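Local coordinates for organic hydroperoxide resistance protein (Legionella pneumophila, PDB 6MJN) that probably reduces organic hydroperoxides with a redox-active cysteine pair, as a member of the OsmC/Ohr family, protecting the bacterium against peroxide stress, at the interface of chains A and B. Residues are numbered along the deposited sequence; one frame, centred on the assembly and turned at random. Chains: chain A/B, Organic hydroperoxide resistance protein.

Contact 1: the interface of chains A and B. Residues chain A 41, 52, 54-55, 58, 89-91; chain B 13-15.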
ATOM      1  N   PRO A  41      -9.384   9.666   9.443  1.00 39.01           N
ATOM      2  CA  PRO A  41     -10.261   8.922  10.354  1.00 40.19           C
ATOM      3  C   PRO A  41     -10.539   9.703  11.620  1.00 42.33           C
ATOM      4  O   PRO A  41      -9.788  10.598  12.012  1.00 46.13           O
ATOM      5  CB  PRO A  41      -9.480   7.637  10.662  1.00 42.79           C
ATOM      6  CG  PRO A  41      -8.081   7.912  10.232  1.00 45.21           C
ATOM      7  CD  PRO A  41      -8.132   8.946   9.152  1.00 38.97           C
ATOM      8  N   ASN A  52      -8.675   5.804   3.338  1.00 28.12           N
ATOM      9  CA  ASN A  52      -7.453   6.491   3.744  1.00 32.91           C
ATOM     10  C   ASN A  52      -6.258   5.613   3.353  1.00 32.95           C
ATOM     11  O   ASN A  52      -6.435   4.457   2.928  1.00 32.19           O
ATOM     12  CB  ASN A  52      -7.469   6.787   5.262  1.00 30.79           C
ATOM     13  CG  ASN A  52      -7.603   5.520   6.102  1.00 30.92           C
ATOM     14  OD1 ASN A  52      -6.737   4.640   6.060  1.00 30.11           O
ATOM     15  ND2 ASN A  52      -8.681   5.435   6.893  1.00 32.42           N
ATOM     16  N   GLU A  54      -4.011   4.021   5.057  1.00 28.24           N
ATOM     17  CA  GLU A  54      -3.812   2.787   5.820  1.00 30.98           C
ATOM     18  C   GLU A  54      -4.761   1.687   5.348  1.00 26.62           C
ATOM     19  O   GLU A  54      -4.375   0.511   5.300  1.00 28.03           O
ATOM     20  CB  GLU A  54      -3.986   3.042   7.315  1.00 32.10           C
ATOM     21  CG  GLU A  54      -2.846   3.853   7.959  1.00 37.47           C
ATOM     22  CD  GLU A  54      -2.733   5.277   7.390  1.00 46.40           C
ATOM     23  OE1 GLU A  54      -3.734   6.016   7.428  1.00 43.15           O
ATOM     24  OE2 GLU A  54      -1.651   5.637   6.871  1.00 53.23           O
ATOM     25  N   GLN A  55      -6.012   2.031   5.049  1.00 25.92           N
ATOM     26  CA  GLN A  55      -6.932   1.046   4.483  1.00 28.52           C
ATOM     27  C   GLN A  55      -6.484   0.579   3.104  1.00 27.32           C
ATOM     28  O   GLN A  55      -6.612  -0.611   2.781  1.00 28.95           O
ATOM     29  CB  GLN A  55      -8.349   1.614   4.402  1.00 32.38           C
ATOM     30  CG  GLN A  55      -8.984   1.875   5.754  1.00 33.46           C
ATOM     31  CD  GLN A  55     -10.474   2.068   5.642  1.00 37.42           C
ATOM     32  OE1 GLN A  55     -10.971   2.539   4.614  1.00 34.13           O
ATOM     33  NE2 GLN A  55     -11.210   1.672   6.689  1.00 36.13           N
ATOM     34  N   ALA A  58      -3.743  -1.854   3.736  1.00 23.06           N
ATOM     35  CA  ALA A  58      -4.303  -3.084   4.298  1.00 26.05           C
ATOM     36  C   ALA A  58      -4.938  -3.936   3.214  1.00 24.76           C
ATOM     37  O   ALA A  58      -4.703  -5.151   3.146  1.00 24.80           O
ATOM     38  CB  ALA A  58      -5.327  -2.762   5.375  1.00 24.64           C
ATOM     39  N   VAL A  89      -3.789  -3.403   9.854  1.00 28.69           N
ATOM     40  CA  VAL A  89      -2.779  -2.356   9.735  1.00 24.62           C
ATOM     41  C   VAL A  89      -3.028  -1.316  10.817  1.00 28.02           C
ATOM     42  O   VAL A  89      -4.151  -0.819  10.949  1.00 30.02           O
ATOM     43  CB  VAL A  89      -2.804  -1.700   8.351  1.00 26.67           C
ATOM     44  CG1 VAL A  89      -1.889  -0.472   8.332  1.00 30.28           C
ATOM     45  CG2 VAL A  89      -2.354  -2.709   7.302  1.00 30.91           C
ATOM     46  N   SER A  90      -1.979  -0.976  11.564  1.00 28.12           N
ATOM     47  CA  SER A  90      -2.060  -0.002  12.643  1.00 33.11           C
ATOM     48  C   SER A  90      -1.055   1.115  12.427  1.00 32.05           C
ATOM     49  O   SER A  90      -0.000   0.913  11.821  1.00 33.46           O
ATOM     50  CB  SER A  90      -1.771  -0.643  14.003  1.00 35.46           C
ATOM     51  OG  SER A  90      -2.849  -1.461  14.385  1.00 36.51           O
ATOM     52  N   LEU A  91      -1.383   2.288  12.969  1.00 32.95           N
ATOM     53  CA  LEU A  91      -0.489   3.435  13.011  1.00 35.35           C
ATOM     54  C   LEU A  91      -0.007   3.653  14.437  1.00 37.09           C
ATOM     55  O   LEU A  91      -0.803   3.607  15.379  1.00 41.75           O
ATOM     56  CB  LEU A  91      -1.199   4.705  12.525  1.00 47.05           C
ATOM     57  CG  LEU A  91      -1.104   5.165  11.077  1.00 56.93           C
ATOM     58  CD1 LEU A  91      -1.974   6.412  10.916  1.00 57.68           C
ATOM     59  CD2 LEU A  91       0.334   5.489  10.713  1.00 60.05           C
TER
ATOM     60  N   TYR B  13      -4.634   4.056  15.487  1.00 41.86           N
ATOM     61  CA  TYR B  13      -5.655   3.733  14.504  1.00 36.24           C
ATOM     62  C   TYR B  13      -5.361   2.333  13.990  1.00 36.28           C
ATOM     63  O   TYR B  13      -4.199   1.977  13.788  1.00 34.80           O
ATOM     64  CB  TYR B  13      -5.653   4.748  13.352  1.00 36.29           C
ATOM     65  CG  TYR B  13      -6.571   4.394  12.198  1.00 38.07           C
ATOM     66  CD1 TYR B  13      -7.958   4.450  12.341  1.00 38.64           C
ATOM     67  CD2 TYR B  13      -6.051   4.020  10.965  1.00 39.38           C
ATOM     68  CE1 TYR B  13      -8.808   4.125  11.280  1.00 36.49           C
ATOM     69  CE2 TYR B  13      -6.885   3.697   9.898  1.00 39.37           C
ATOM     70  CZ  TYR B  13      -8.261   3.755  10.061  1.00 37.89           C
ATOM     71  OH  TYR B  13      -9.092   3.429   9.015  1.00 38.90           O
ATOM     72  N   THR B  14      -6.408   1.541  13.797  1.00 33.96           N
ATOM     73  CA  THR B  14      -6.235   0.189  13.274  1.00 36.36           C
ATOM     74  C   THR B  14      -7.342  -0.080  12.270  1.00 38.44           C
ATOM     75  O   THR B  14      -8.496   0.281  12.505  1.00 36.31           O
ATOM     76  CB  THR B  14      -6.266  -0.853  14.409  1.00 44.19           C
ATOM     77  OG1 THR B  14      -5.190  -0.601  15.323  1.00 37.59           O
ATOM     78  CG2 THR B  14      -6.117  -2.254  13.858  1.00 37.24           C
ATOM     79  N   THR B  15      -6.999  -0.709  11.153  1.00 31.20           N
ATOM     80  CA  THR B  15      -7.998  -1.054  10.157  1.00 35.10           C
ATOM     81  C   THR B  15      -7.737  -2.486   9.716  1.00 29.83           C
ATOM     82  O   THR B  15      -6.601  -2.955   9.747  1.00 27.72           O
ATOM     83  CB  THR B  15      -7.989  -0.051   8.969  1.00 33.32           C
ATOM     84  OG1 THR B  15      -9.026  -0.378   8.035  1.00 34.71           O
ATOM     85  CG2 THR B  15      -6.643  -0.049   8.228  1.00 30.47           C
TER
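An antiparallel strand pairing joins the subunits here, with B:Tyr13, B:Thr14 and B:Thr15 of strand 13-20 running beside A:Leu91, A:Ser90 and A:Val89 of strand 82-93. Backbone bonds link A:Val89 with B:Thr15 in both directions, and A:Leu91 N donates to B:Tyr13 O. On the side of the strands away from helix 53-75, the hydroxyls A:Ser90 OG and B:Thr14 OG1 hydrogen-bond at 2.7 Å. The B:Tyr13 side chain, with CG anti to the backbone N (chi1 173°), leaves the strand toward chain A. Its phenol meets the amide of A:Asn52 tip to tip: ND2 donates to OH over 2.9 Å, nearly straight (165° at H), with the oxygen in the amide plane and the ring turned 78° from it. A:Pro41 lies across one face of the ring, its CG 4.0 Å from the centroid, while A:Glu54 CB abuts the edge in the ring plane, 3.9 Å from CE2. Ring face, edge and hydroxyl are thus all engaged. A:Asn52 OD1 accepts from A:Gln55 N (2.9 Å), which should fix the amide's rotation and turn its N-H toward the phenol. Beside it, A:Gln55 NE2 makes a longer, bent bond to the hydroxyl B:Thr15 OG1 (3.3 Å). The patch extends the sheet of chain A by a strand from chain B, whose inward side chains pack against the start of helix 53-75 and the loops before it.

Contact 2: the interface of chains A and B. Residues chain A 132-135, 137; chain B 133-135, 137.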
ATOM      1  N   ASN A 132       8.242  -7.917   0.585  1.00 21.24           N
ATOM      2  CA  ASN A 132       9.620  -7.538   0.305  0.52 22.85           C
ATOM      3  C   ASN A 132       9.793  -6.020   0.343  1.00 22.42           C
ATOM      4  O   ASN A 132      10.896  -5.557   0.691  1.00 27.04           O
ATOM      5  CB  ASN A 132      10.071  -8.165  -1.014  0.52 28.87           C
ATOM      6  CG  ASN A 132      10.140  -9.692  -0.935  0.52 34.49           C
ATOM      7  OD1 ASN A 132      11.035 -10.274  -0.296  0.52 28.95           O
ATOM      8  ND2 ASN A 132       9.176 -10.350  -1.563  0.52 43.37           N
ATOM      9  N   ALA A 133       8.755  -5.227   0.046  1.00 24.83           N
ATOM     10  CA  ALA A 133       8.893  -3.775   0.140  1.00 30.01           C
ATOM     11  C   ALA A 133       9.145  -3.302   1.574  1.00 25.26           C
ATOM     12  O   ALA A 133       9.891  -2.353   1.787  1.00 26.58           O
ATOM     13  CB  ALA A 133       7.646  -3.086  -0.420  1.00 26.48           C
ATOM     14  N   ILE A 134       8.478  -3.895   2.565  1.00 26.30           N
ATOM     15  CA  ILE A 134       8.520  -3.349   3.913  1.00 23.14           C
ATOM     16  C   ILE A 134       9.492  -4.117   4.794  1.00 37.69           C
ATOM     17  O   ILE A 134       9.579  -3.844   5.995  1.00 35.29           O
ATOM     18  CB  ILE A 134       7.118  -3.312   4.542  1.00 23.81           C
ATOM     19  CG1 ILE A 134       6.597  -4.736   4.764  1.00 25.61           C
ATOM     20  CG2 ILE A 134       6.206  -2.501   3.652  1.00 23.19           C
ATOM     21  CD1 ILE A 134       5.155  -4.717   5.297  1.00 26.79           C
ATOM     22  N   ARG A 135      10.269  -5.030   4.210  1.00 34.59           N
ATOM     23  CA  ARG A 135      10.998  -6.019   4.998  0.69 32.34           C
ATOM     24  C   ARG A 135      11.948  -5.330   5.963  1.00 29.80           C
ATOM     25  O   ARG A 135      12.697  -4.433   5.572  1.00 30.41           O
ATOM     26  CB  ARG A 135      11.746  -7.017   4.068  0.69 29.03           C
ATOM     27  CG  ARG A 135      12.742  -6.440   3.006  0.69 38.06           C
ATOM     28  CD  ARG A 135      12.961  -7.480   1.868  0.69 40.26           C
ATOM     29  NE  ARG A 135      14.186  -7.330   1.083  0.69 35.69           N
ATOM     30  CZ  ARG A 135      14.297  -6.627  -0.038  0.69 41.87           C
ATOM     31  NH1 ARG A 135      13.258  -5.962  -0.512  0.69 28.49           N
ATOM     32  NH2 ARG A 135      15.462  -6.571  -0.682  0.69 33.87           N
ATOM     33  N   ASN A 137      11.610  -2.999   8.121  1.00 33.78           N
ATOM     34  CA  ASN A 137      11.191  -1.692   8.622  1.00 36.66           C
ATOM     35  C   ASN A 137       9.864  -1.752   9.344  1.00 45.00           C
ATOM     36  O   ASN A 137       9.547  -0.855  10.138  1.00 44.15           O
ATOM     37  CB  ASN A 137      11.013  -0.690   7.473  1.00 31.90           C
ATOM     38  CG  ASN A 137      12.308  -0.403   6.754  1.00 32.16           C
ATOM     39  OD1 ASN A 137      13.332  -0.208   7.377  1.00 35.41           O
ATOM     40  ND2 ASN A 137      12.265  -0.423   5.423  1.00 33.92           N
TER
ATOM     41  N   ALA B 133       8.371   2.947   5.584  1.00 26.14           N
ATOM     42  CA  ALA B 133       8.158   1.506   5.539  1.00 31.09           C
ATOM     43  C   ALA B 133       9.015   0.827   4.477  1.00 29.11           C
ATOM     44  O   ALA B 133       9.343  -0.356   4.623  1.00 27.64           O
ATOM     45  CB  ALA B 133       6.680   1.195   5.272  1.00 29.29           C
ATOM     46  N   ILE B 134       9.400   1.537   3.415  1.00 28.82           N
ATOM     47  CA  ILE B 134      10.103   0.898   2.308  1.00 26.76           C
ATOM     48  C   ILE B 134      11.551   1.360   2.194  1.00 29.79           C
ATOM     49  O   ILE B 134      12.238   0.965   1.253  1.00 28.48           O
ATOM     50  CB  ILE B 134       9.353   1.097   0.985  1.00 27.92           C
ATOM     51  CG1 ILE B 134       9.403   2.581   0.546  1.00 29.28           C
ATOM     52  CG2 ILE B 134       7.913   0.597   1.144  1.00 27.21           C
ATOM     53  CD1 ILE B 134       8.594   2.916  -0.756  1.00 32.63           C
ATOM     54  N   ARG B 135      12.044   2.157   3.148  1.00 26.79           N
ATOM     55  CA  ARG B 135      13.411   2.656   3.058  0.51 27.60           C
ATOM     56  C   ARG B 135      14.393   1.488   3.042  1.00 25.77           C
ATOM     57  O   ARG B 135      14.209   0.480   3.736  1.00 28.10           O
ATOM     58  CB  ARG B 135      13.718   3.606   4.225  0.51 29.37           C
ATOM     59  CG  ARG B 135      14.782   4.644   3.880  0.51 37.39           C
ATOM     60  CD  ARG B 135      14.887   5.814   4.867  0.51 48.21           C
ATOM     61  NE  ARG B 135      13.611   6.443   5.231  0.51 50.01           N
ATOM     62  CZ  ARG B 135      12.887   7.233   4.443  0.51 42.88           C
ATOM     63  NH1 ARG B 135      13.267   7.503   3.195  0.51 38.81           N
ATOM     64  NH2 ARG B 135      11.764   7.756   4.909  0.51 31.71           N
ATOM     65  N   ASN B 137      14.747  -0.789   0.946  1.00 26.49           N
ATOM     66  CA  ASN B 137      14.236  -1.938   0.191  1.00 31.00           C
ATOM     67  C   ASN B 137      13.761  -1.588  -1.204  1.00 34.22           C
ATOM     68  O   ASN B 137      13.843  -2.432  -2.111  1.00 35.81           O
ATOM     69  CB  ASN B 137      13.037  -2.601   0.870  1.00 28.29           C
ATOM     70  CG  ASN B 137      13.337  -3.117   2.246  1.00 29.01           C
ATOM     71  OD1 ASN B 137      14.396  -3.703   2.496  1.00 32.47           O
ATOM     72  ND2 ASN B 137      12.375  -2.936   3.152  1.00 28.93           N
TER
HETATM   73  O   HOH W   1      16.179  -4.306  -2.326  1.00 44.31           O
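A:Ala133 and B:Ile134, with their twins B:Ala133 and A:Ile134, form the apolar centre, where the ends of the two 129-134 helices face each other. A:Ala133 CB lies 4.0 Å from B:Ile134 CG2, and A:Ile134 CG2 touches B:Ala133 CB in the twin pair. In both isoleucines CG2 sits beside the backbone N, anti to the carbonyl carbon, which presents this branch to the partner while CG1 takes the more hindered place between N and C. Outside this small apolar centre, each Asn137 inserts its carboxamide into the other chain's helix end and grips two backbone carbonyls with one nitrogen. B:Asn137 ND2 donates to A:Arg135 O, in the carbonyl plane on a lone pair (2.9 Å), and to A:Ala133 O, which it approaches from above the carbonyl plane (also 2.9 Å). The twin repeats this: A:Asn137 ND2 binds B:Arg135 O at 2.7 Å and B:Ala133 O at 3.0 Å, the latter again from well above the carbonyl plane. The partial negative charge expected at a helix C-terminus may strengthen the bond to the Ala133 carbonyl. The arginines break the symmetry. A:Arg135, extended from CG to NE, passes obliquely over the B:Asn137 amide: its CG packs on the amide carbon CG, and the guanidinium, turned 19° from the amide, has OD1 above its face near the rim. A:Asn132 O steadies the guanidinium in its plane, accepting from NH1. The hindered chi1 of A:Arg135 (56°) brings its arm there; B:Arg135 (-152°) turns away. At the rim, water 1 links A:Arg135 NH2, 2.9 Å away, to the backbone oxygen B:Asn137 O, 3.0 Å away.

Contact 1 and contact 2 share no residues; the centres of their C-alpha atoms lie about 17 Å apart within one two-fold interface. They join the subunits by different means: contact 1 places strand 13-20 of one chain beside strand 82-93 of the other, whereas contact 2 brings the same short helix and following turn from both chains face to face. Contact 1 has a separate twin with the chains exchanged, while contact 2 contains both halves of its reciprocal asparagine pairing. Strand pairing off the two-fold axis and helix-end pairing across it suit the intertwined dimer typical of the OsmC/Ohr family.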